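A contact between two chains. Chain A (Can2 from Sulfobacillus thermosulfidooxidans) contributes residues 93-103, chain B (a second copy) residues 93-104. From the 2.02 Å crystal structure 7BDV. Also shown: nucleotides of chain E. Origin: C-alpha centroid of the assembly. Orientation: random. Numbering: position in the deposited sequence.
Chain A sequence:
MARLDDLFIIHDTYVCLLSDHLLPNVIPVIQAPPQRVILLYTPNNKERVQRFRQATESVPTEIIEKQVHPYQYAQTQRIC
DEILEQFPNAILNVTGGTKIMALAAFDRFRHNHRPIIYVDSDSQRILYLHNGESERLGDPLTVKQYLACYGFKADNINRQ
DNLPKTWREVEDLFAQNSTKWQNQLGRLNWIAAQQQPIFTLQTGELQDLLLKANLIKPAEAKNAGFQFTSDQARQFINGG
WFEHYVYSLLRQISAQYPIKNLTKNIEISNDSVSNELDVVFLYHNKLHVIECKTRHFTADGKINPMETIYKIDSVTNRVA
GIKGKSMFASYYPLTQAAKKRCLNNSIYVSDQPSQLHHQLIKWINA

Chain A, residues 93-103: NVTGGTKIMAL
Chain B 93-104: NVTGGTKIMALA

The two copies of Can2 meet through equivalent loop-helix segments, burying 573 Å² between them. At the apolar centre, Leu A103 CD2 lies 3.5 Å from Leu B103 CD2. Both leucines adopt the mt rotamer; their CA-to-CB bonds point sideways, but the side-chain ends approach the partner. Each also meets a valine of the opposing loop: Val A94 CG2 is 4.2 Å from Leu B103 CD1, and Leu A103 CD1 is 4.3 Å from Val B94 CG2, both valines having chi1 p.

The helices begin at Lys A99 and Lys B99 and continue beyond the segments. Their axes approach to 10.6 Å, with 59° between N-to-C directions and a signed crossing angle of -59°. The CA atoms of Lys A99 and Lys B99 are 6.4 Å apart, as are those of Leu A103 and Leu B103. Ala A102 and Ala B102 point toward the partner, and their methyls pack on the lysine chains, with Ala A102 CB 3.6 Å from Lys B99 CE and Lys A99 CD 3.7 Å from Ala B102 CB.

At the polar edge, each lysine reaches across with chi1 m and chi2 and chi3 t, then turns at chi4 (95° in Lys A99, 87° in Lys B99). Lys A99 NZ donates to Thr B95 O (2.6 Å) and Gly B97 O (3.0 Å); Lys B99 NZ donates to Thr A95 O (2.9 Å) and Gly A97 O (2.7 Å). Gly A97 and Gly B97 have phi 94° and psi near 180°. Each ammonium also binds phosphate: Lys A99 NZ lies 2.8 Å from OP2 of A4, and Lys B99 NZ 2.9 Å from OP2 of A2. Helix starts are capped by Thr A98 OG1 and Thr B98 OG1, which accept from Met A101 N and Met B101 N respectively, each at 3.1 Å.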

ATOM      1  N   ASN A  93      26.055   6.233   5.643  1.00 29.41           N
ATOM      2  CA  ASN A  93      24.649   5.928   5.998  1.00 29.02           C
ATOM      3  C   ASN A  93      24.267   4.644   5.260  1.00 28.56           C
ATOM      4  O   ASN A  93      24.121   4.695   4.068  1.00 28.65           O
ATOM      5  CB  ASN A  93      23.728   7.100   5.703  1.00 28.92           C
ATOM      6  CG  ASN A  93      22.332   6.874   6.261  1.00 31.65           C
ATOM      7  OD1 ASN A  93      21.918   5.732   6.517  1.00 27.56           O
ATOM      8  ND2 ASN A  93      21.604   7.953   6.422  1.00 27.74           N
ATOM      9  N   VAL A  94      24.156   3.526   5.981  1.00 34.60           N
ATOM     10  CA  VAL A  94      23.986   2.163   5.403  1.00 30.99           C
ATOM     11  C   VAL A  94      22.484   1.801   5.394  1.00 30.97           C
ATOM     12  O   VAL A  94      22.147   0.635   5.101  1.00 33.17           O
ATOM     13  CB  VAL A  94      24.844   1.156   6.205  1.00 33.18           C
ATOM     14  CG1 VAL A  94      24.271   0.878   7.590  1.00 33.32           C
ATOM     15  CG2 VAL A  94      25.101  -0.159   5.463  1.00 33.99           C
ATOM     16  N   THR A  95      21.592   2.753   5.682  1.00 36.52           N
ATOM     17  CA  THR A  95      20.120   2.505   5.847  1.00 33.95           C
ATOM     18  C   THR A  95      19.471   2.278   4.468  1.00 37.66           C
ATOM     19  O   THR A  95      18.560   1.465   4.340  1.00 30.60           O
ATOM     20  CB  THR A  95      19.388   3.656   6.555  1.00 29.94           C
ATOM     21  OG1 THR A  95      20.222   4.260   7.545  1.00 27.75           O
ATOM     22  CG2 THR A  95      18.083   3.205   7.184  1.00 29.63           C
ATOM     23  N   GLY A  96      19.915   3.006   3.448  1.00 32.24           N
ATOM     24  CA  GLY A  96      19.386   2.881   2.088  1.00 30.40           C
ATOM     25  C   GLY A  96      19.892   1.650   1.361  1.00 30.89           C
ATOM     26  O   GLY A  96      20.801   0.979   1.866  1.00 35.88           O
ATOM     27  N   GLY A  97      19.295   1.383   0.209  1.00 29.61           N
ATOM     28  CA  GLY A  97      19.831   0.523  -0.860  1.00 31.42           C
ATOM     29  C   GLY A  97      19.319  -0.899  -0.723  1.00 37.07           C
ATOM     30  O   GLY A  97      18.551  -1.183   0.228  1.00 36.30           O
ATOM     31  N   THR A  98      19.737  -1.771  -1.617  1.00 40.57           N
ATOM     32  CA  THR A  98      19.513  -3.233  -1.479  1.00 38.16           C
ATOM     33  C   THR A  98      20.426  -3.704  -0.366  1.00 36.44           C
ATOM     34  O   THR A  98      21.358  -2.972  -0.002  1.00 31.72           O
ATOM     35  CB  THR A  98      19.775  -3.965  -2.790  1.00 36.06           C
ATOM     36  OG1 THR A  98      21.146  -3.722  -3.157  1.00 39.51           O
ATOM     37  CG2 THR A  98      18.862  -3.507  -3.894  1.00 33.22           C
ATOM     38  N   LYS A  99      20.222  -4.924   0.118  1.00 33.80           N
ATOM     39  CA  LYS A  99      21.202  -5.555   1.024  1.00 29.75           C
ATOM     40  C   LYS A  99      22.553  -5.740   0.316  1.00 29.88           C
ATOM     41  O   LYS A  99      23.545  -5.649   1.001  1.00 33.78           O
ATOM     42  CB  LYS A  99      20.631  -6.852   1.592  1.00 27.82           C
ATOM     43  CG  LYS A  99      19.474  -6.582   2.529  1.00 28.71           C
ATOM     44  CD  LYS A  99      19.001  -7.817   3.186  1.00 30.69           C
ATOM     45  CE  LYS A  99      17.953  -7.472   4.207  1.00 25.84           C
ATOM     46  NZ  LYS A  99      16.636  -7.617   3.590  1.00 32.57           N
ATOM     47  N   ILE A 100      22.606  -5.993  -0.983  1.00 33.98           N
ATOM     48  CA  ILE A 100      23.897  -6.176  -1.714  1.00 35.62           C
ATOM     49  C   ILE A 100      24.665  -4.850  -1.646  1.00 33.04           C
ATOM     50  O   ILE A 100      25.813  -4.837  -1.245  1.00 35.47           O
ATOM     51  CB  ILE A 100      23.665  -6.672  -3.153  1.00 36.43           C
ATOM     52  CG1 ILE A 100      23.023  -8.064  -3.241  1.00 41.09           C
ATOM     53  CG2 ILE A 100      24.940  -6.584  -3.970  1.00 34.01           C
ATOM     54  CD1 ILE A 100      23.405  -9.023  -2.150  1.00 46.36           C
HETATM   55  N   MSE A 101      24.020  -3.736  -1.999  1.00 38.46           N
HETATM   56  CA  MSE A 101      24.641  -2.411  -1.946  1.00 37.16           C
HETATM   57  C   MSE A 101      25.174  -2.168  -0.537  1.00 36.96           C
HETATM   58  O   MSE A 101      26.339  -1.803  -0.341  1.00 33.83           O
HETATM   59  CB  MSE A 101      23.614  -1.333  -2.330  1.00 38.58           C
HETATM   60  CG  MSE A 101      23.183  -1.351  -3.797  1.00 39.66           C
HETATM   61 SE   MSE A 101      21.658  -0.231  -4.257  1.00 41.19          SE
HETATM   62  CE  MSE A 101      22.376   1.601  -3.724  1.00 39.31           C
ATOM     63  N   ALA A 102      24.286  -2.370   0.455  1.00 34.29           N
ATOM     64  CA  ALA A 102      24.586  -2.074   1.833  1.00 34.63           C
ATOM     65  C   ALA A 102      25.695  -2.988   2.344  1.00 31.23           C
ATOM     66  O   ALA A 102      26.572  -2.467   3.031  1.00 26.73           O
ATOM     67  CB  ALA A 102      23.342  -2.183   2.696  1.00 37.61           C
ATOM     68  N   LEU A 103      25.651  -4.301   2.076  1.00 29.75           N
ATOM     69  CA  LEU A 103      26.711  -5.235   2.541  1.00 32.04           C
ATOM     70  C   LEU A 103      28.074  -4.817   1.953  1.00 35.85           C
ATOM     71  O   LEU A 103      29.074  -4.844   2.674  1.00 36.68           O
ATOM     72  CB  LEU A 103      26.378  -6.671   2.125  1.00 37.84           C
ATOM     73  CG  LEU A 103      25.208  -7.321   2.872  1.00 40.01           C
ATOM     74  CD1 LEU A 103      24.734  -8.573   2.152  1.00 42.95           C
ATOM     75  CD2 LEU A 103      25.608  -7.672   4.290  1.00 45.86           C
TER
ATOM     76  N   ASN B  93      20.540 -17.616   4.105  1.00 33.94           N
ATOM     77  CA  ASN B  93      19.752 -16.759   3.197  1.00 39.11           C
ATOM     78  C   ASN B  93      19.702 -15.360   3.826  1.00 39.59           C
ATOM     79  O   ASN B  93      19.033 -15.206   4.821  1.00 39.33           O
ATOM     80  CB  ASN B  93      18.378 -17.354   2.932  1.00 35.37           C
ATOM     81  CG  ASN B  93      17.649 -16.620   1.837  1.00 41.68           C
ATOM     82  OD1 ASN B  93      17.920 -15.457   1.569  1.00 35.50           O
ATOM     83  ND2 ASN B  93      16.692 -17.290   1.235  1.00 42.15           N
ATOM     84  N   VAL B  94      20.422 -14.403   3.248  1.00 39.44           N
ATOM     85  CA  VAL B  94      20.626 -13.036   3.799  1.00 35.88           C
ATOM     86  C   VAL B  94      19.604 -12.076   3.162  1.00 37.89           C
ATOM     87  O   VAL B  94      19.712 -10.856   3.393  1.00 37.49           O
ATOM     88  CB  VAL B  94      22.093 -12.614   3.564  1.00 34.99           C
ATOM     89  CG1 VAL B  94      22.366 -12.270   2.108  1.00 32.24           C
ATOM     90  CG2 VAL B  94      22.546 -11.470   4.455  1.00 38.29           C
ATOM     91  N   THR B  95      18.614 -12.579   2.410  1.00 39.19           N
ATOM     92  CA  THR B  95      17.655 -11.733   1.634  1.00 36.36           C
ATOM     93  C   THR B  95      16.647 -11.089   2.591  1.00 36.10           C
ATOM     94  O   THR B  95      16.265  -9.915   2.380  1.00 26.57           O
ATOM     95  CB  THR B  95      16.884 -12.513   0.554  1.00 36.64           C
ATOM     96  OG1 THR B  95      17.681 -13.546  -0.031  1.00 32.56           O
ATOM     97  CG2 THR B  95      16.348 -11.609  -0.535  1.00 29.71           C
ATOM     98  N   GLY B  96      16.220 -11.829   3.620  1.00 32.27           N
ATOM     99  CA  GLY B  96      15.217 -11.322   4.570  1.00 32.29           C
ATOM    100  C   GLY B  96      15.827 -10.382   5.589  1.00 36.37           C
ATOM    101  O   GLY B  96      17.087 -10.247   5.633  1.00 36.00           O
ATOM    102  N   GLY B  97      14.964  -9.762   6.391  1.00 29.74           N
ATOM    103  CA  GLY B  97      15.313  -9.135   7.681  1.00 29.18           C
ATOM    104  C   GLY B  97      15.593  -7.646   7.486  1.00 32.71           C
ATOM    105  O   GLY B  97      15.569  -7.161   6.323  1.00 32.39           O
ATOM    106  N   THR B  98      15.908  -6.958   8.566  1.00 38.34           N
ATOM    107  CA  THR B  98      16.410  -5.560   8.488  1.00 37.69           C
ATOM    108  C   THR B  98      17.831  -5.628   7.954  1.00 37.18           C
ATOM    109  O   THR B  98      18.400  -6.727   7.953  1.00 33.04           O
ATOM    110  CB  THR B  98      16.321  -4.873   9.846  1.00 36.16           C
ATOM    111  OG1 THR B  98      17.131  -5.622  10.752  1.00 45.90           O
ATOM    112  CG2 THR B  98      14.896  -4.779  10.349  1.00 36.60           C
ATOM    113  N   LYS B  99      18.419  -4.497   7.578  1.00 32.96           N
ATOM    114  CA  LYS B  99      19.857  -4.477   7.235  1.00 33.01           C
ATOM    115  C   LYS B  99      20.692  -4.797   8.479  1.00 32.54           C
ATOM    116  O   LYS B  99      21.750  -5.393   8.313  1.00 34.13           O
ATOM    117  CB  LYS B  99      20.245  -3.133   6.620  1.00 31.20           C
ATOM    118  CG  LYS B  99      19.683  -2.948   5.239  1.00 34.62           C
ATOM    119  CD  LYS B  99      20.127  -1.643   4.653  1.00 37.42           C
ATOM    120  CE  LYS B  99      19.840  -1.588   3.164  1.00 31.93           C
ATOM    121  NZ  LYS B  99      18.461  -1.100   2.922  1.00 36.49           N
ATOM    122  N   ILE B 100      20.236  -4.449   9.689  1.00 33.93           N
ATOM    123  CA  ILE B 100      20.994  -4.745  10.938  1.00 33.02           C
ATOM    124  C   ILE B 100      21.077  -6.274  11.077  1.00 36.19           C
ATOM    125  O   ILE B 100      22.158  -6.824  11.221  1.00 35.94           O
ATOM    126  CB  ILE B 100      20.353  -4.032  12.141  1.00 37.53           C
ATOM    127  CG1 ILE B 100      20.452  -2.503  12.059  1.00 38.05           C
ATOM    128  CG2 ILE B 100      20.889  -4.544  13.455  1.00 32.07           C
ATOM    129  CD1 ILE B 100      21.776  -1.954  12.434  1.00 40.53           C
HETATM  130  N   MSE B 101      19.937  -6.956  10.967  1.00 32.94           N
HETATM  131  CA  MSE B 101      19.882  -8.410  11.066  1.00 35.39           C
HETATM  132  C   MSE B 101      20.805  -9.025  10.022  1.00 35.52           C
HETATM  133  O   MSE B 101      21.634  -9.871  10.323  1.00 38.72           O
HETATM  134  CB  MSE B 101      18.433  -8.897  10.894  1.00 33.48           C
HETATM  135  CG  MSE B 101      17.478  -8.493  12.041  1.00 34.62           C
HETATM  136 SE   MSE B 101      15.571  -8.877  11.650  1.00 40.38          SE
HETATM  137  CE  MSE B 101      15.604 -10.835  11.315  1.00 43.73           C
ATOM    138  N   ALA B 102      20.656  -8.575   8.772  1.00 38.87           N
ATOM    139  CA  ALA B 102      21.371  -9.137   7.646  1.00 32.85           C
ATOM    140  C   ALA B 102      22.866  -8.852   7.769  1.00 34.12           C
ATOM    141  O   ALA B 102      23.650  -9.786   7.510  1.00 34.03           O
ATOM    142  CB  ALA B 102      20.827  -8.601   6.340  1.00 38.88           C
ATOM    143  N   LEU B 103      23.275  -7.630   8.124  1.00 37.12           N
ATOM    144  CA  LEU B 103      24.731  -7.315   8.286  1.00 32.71           C
ATOM    145  C   LEU B 103      25.345  -8.221   9.374  1.00 34.26           C
ATOM    146  O   LEU B 103      26.464  -8.726   9.170  1.00 38.59           O
ATOM    147  CB  LEU B 103      24.910  -5.843   8.647  1.00 33.09           C
ATOM    148  CG  LEU B 103      24.613  -4.845   7.522  1.00 33.65           C
ATOM    149  CD1 LEU B 103      24.503  -3.441   8.079  1.00 34.79           C
ATOM    150  CD2 LEU B 103      25.698  -4.880   6.466  1.00 40.75           C
ATOM    151  N   ALA B 104      24.658  -8.389  10.496  1.00 33.79           N
ATOM    152  CA  ALA B 104      25.129  -9.188  11.651  1.00 35.12           C
ATOM    153  C   ALA B 104      25.367 -10.630  11.213  1.00 34.34           C
ATOM    154  O   ALA B 104      26.431 -11.170  11.505  1.00 37.95           O
ATOM    155  CB  ALA B 104      24.095  -9.139  12.748  1.00 38.71           C
TER
ATOM    156  P     A E   4      16.491  -6.088   0.172  1.00 29.61           P
ATOM    157  OP1   A E   4      17.797  -6.445  -0.438  1.00 31.96           O
ATOM    158  OP2   A E   4      16.068  -5.822   1.575  1.00 30.18           O
ATOM    159  O5'   A E   4      16.296  -4.725  -0.653  1.00 27.41           O
ATOM    160  C5'   A E   4      15.215  -3.867  -0.394  1.00 29.78           C
ATOM    161  C4'   A E   4      15.716  -2.466  -0.651  1.00 31.59           C
ATOM    162  O4'   A E   4      16.298  -2.397  -1.989  1.00 33.99           O
ATOM    163  C3'   A E   4      14.628  -1.401  -0.605  1.00 32.14           C
ATOM    164  O3'   A E   4      15.157  -0.287   0.132  1.00 35.82           O
ATOM    165  C2'   A E   4      14.390  -1.109  -2.084  1.00 33.96           C
ATOM    166  O2'   A E   4      13.778   0.139  -2.341  1.00 32.23           O
ATOM    167  C1'   A E   4      15.807  -1.241  -2.629  1.00 31.46           C
ATOM    168  N9    A E   4      15.910  -1.435  -4.059  1.00 36.57           N
ATOM    169  C8    A E   4      15.221  -2.360  -4.851  1.00 38.18           C
ATOM    170  N7    A E   4      15.571  -2.279  -6.122  1.00 36.36           N
ATOM    171  C5    A E   4      16.506  -1.245  -6.173  1.00 38.58           C
ATOM    172  C6    A E   4      17.220  -0.652  -7.240  1.00 40.52           C
ATOM    173  N6    A E   4      17.089  -1.053  -8.496  1.00 37.43           N
ATOM    174  N1    A E   4      18.064   0.388  -6.966  1.00 35.07           N
ATOM    175  C2    A E   4      18.151   0.796  -5.691  1.00 41.45           C
ATOM    176  N3    A E   4      17.537   0.307  -4.605  1.00 41.71           N
ATOM    177  C4    A E   4      16.710  -0.712  -4.917  1.00 38.35           C
ATOM    178  P     A E   2      16.029  -1.857   6.013  1.00 28.67           P
ATOM    179  OP1   A E   2      17.016  -1.944   7.117  1.00 29.80           O
ATOM    180  OP2   A E   2      16.329  -2.252   4.604  1.00 31.55           O
ATOM    181  O5'   A E   2      14.895  -2.875   6.517  1.00 32.29           O
ATOM    182  C5'   A E   2      13.769  -3.113   5.664  1.00 27.71           C
ATOM    183  C4'   A E   2      13.414  -4.572   5.854  1.00 32.88           C
ATOM    184  O4'   A E   2      13.244  -4.791   7.279  1.00 36.61           O
ATOM    185  C3'   A E   2      12.139  -5.097   5.205  1.00 30.87           C
ATOM    186  O3'   A E   2      12.360  -6.457   4.710  1.00 33.04           O
ATOM    187  C2'   A E   2      11.157  -5.064   6.378  1.00 33.98           C
ATOM    188  O2'   A E   2      10.071  -5.978   6.324  1.00 34.32           O
ATOM    189  C1'   A E   2      12.064  -5.513   7.497  1.00 32.98           C
ATOM    190  N9    A E   2      11.620  -5.235   8.834  1.00 30.79           N
ATOM    191  C8    A E   2      11.223  -4.010   9.353  1.00 31.09           C
ATOM    192  N7    A E   2      10.885  -4.105  10.618  1.00 33.41           N
ATOM    193  C5    A E   2      11.054  -5.453  10.926  1.00 31.05           C
ATOM    194  C6    A E   2      10.840  -6.176  12.103  1.00 34.32           C
ATOM    195  N6    A E   2      10.381  -5.601  13.191  1.00 34.64           N
ATOM    196  N1    A E   2      11.115  -7.508  12.114  1.00 34.46           N
ATOM    197  C2    A E   2      11.551  -8.063  10.971  1.00 32.35           C
ATOM    198  N3    A E   2      11.794  -7.474   9.793  1.00 36.88           N
ATOM    199  C4    A E   2      11.511  -6.156   9.843  1.00 31.35           C
ATOM    200  P     A E   1      14.201   0.726   0.895  1.00 35.45           P
ATOM    201  OP1   A E   1      14.262   2.122   0.304  1.00 38.45           O
ATOM    202  OP2   A E   1      12.749   0.317   1.085  1.00 29.18           O
ATOM    203  O5'   A E   1      14.967   0.712   2.286  1.00 33.55           O
ATOM    204  C5'   A E   1      14.558   1.668   3.259  1.00 30.62           C
ATOM    205  C4'   A E   1      15.155   1.252   4.564  1.00 30.49           C
ATOM    206  O4'   A E   1      15.099   2.378   5.463  1.00 28.35           O
ATOM    207  C3'   A E   1      14.421   0.126   5.300  1.00 31.02           C
ATOM    208  O3'   A E   1      15.300  -0.433   6.230  1.00 28.04           O
ATOM    209  C2'   A E   1      13.419   0.900   6.135  1.00 30.97           C
ATOM    210  O2'   A E   1      12.987   0.130   7.234  1.00 31.61           O
ATOM    211  C1'   A E   1      14.340   2.032   6.597  1.00 27.55           C
ATOM    212  N9    A E   1      13.758   3.244   7.072  1.00 27.12           N
ATOM    213  C8    A E   1      14.235   3.968   8.126  1.00 28.36           C
ATOM    214  N7    A E   1      13.560   5.061   8.344  1.00 28.73           N
ATOM    215  C5    A E   1      12.603   5.072   7.354  1.00 32.44           C
ATOM    216  C6    A E   1      11.587   5.985   7.040  1.00 34.45           C
ATOM    217  N6    A E   1      11.366   7.107   7.710  1.00 38.14           N
ATOM    218  N1    A E   1      10.823   5.704   5.970  1.00 32.40           N
ATOM    219  C2    A E   1      11.048   4.581   5.290  1.00 26.89           C
ATOM    220  N3    A E   1      11.934   3.641   5.507  1.00 29.73           N
ATOM    221  C4    A E   1      12.718   3.957   6.550  1.00 31.47           C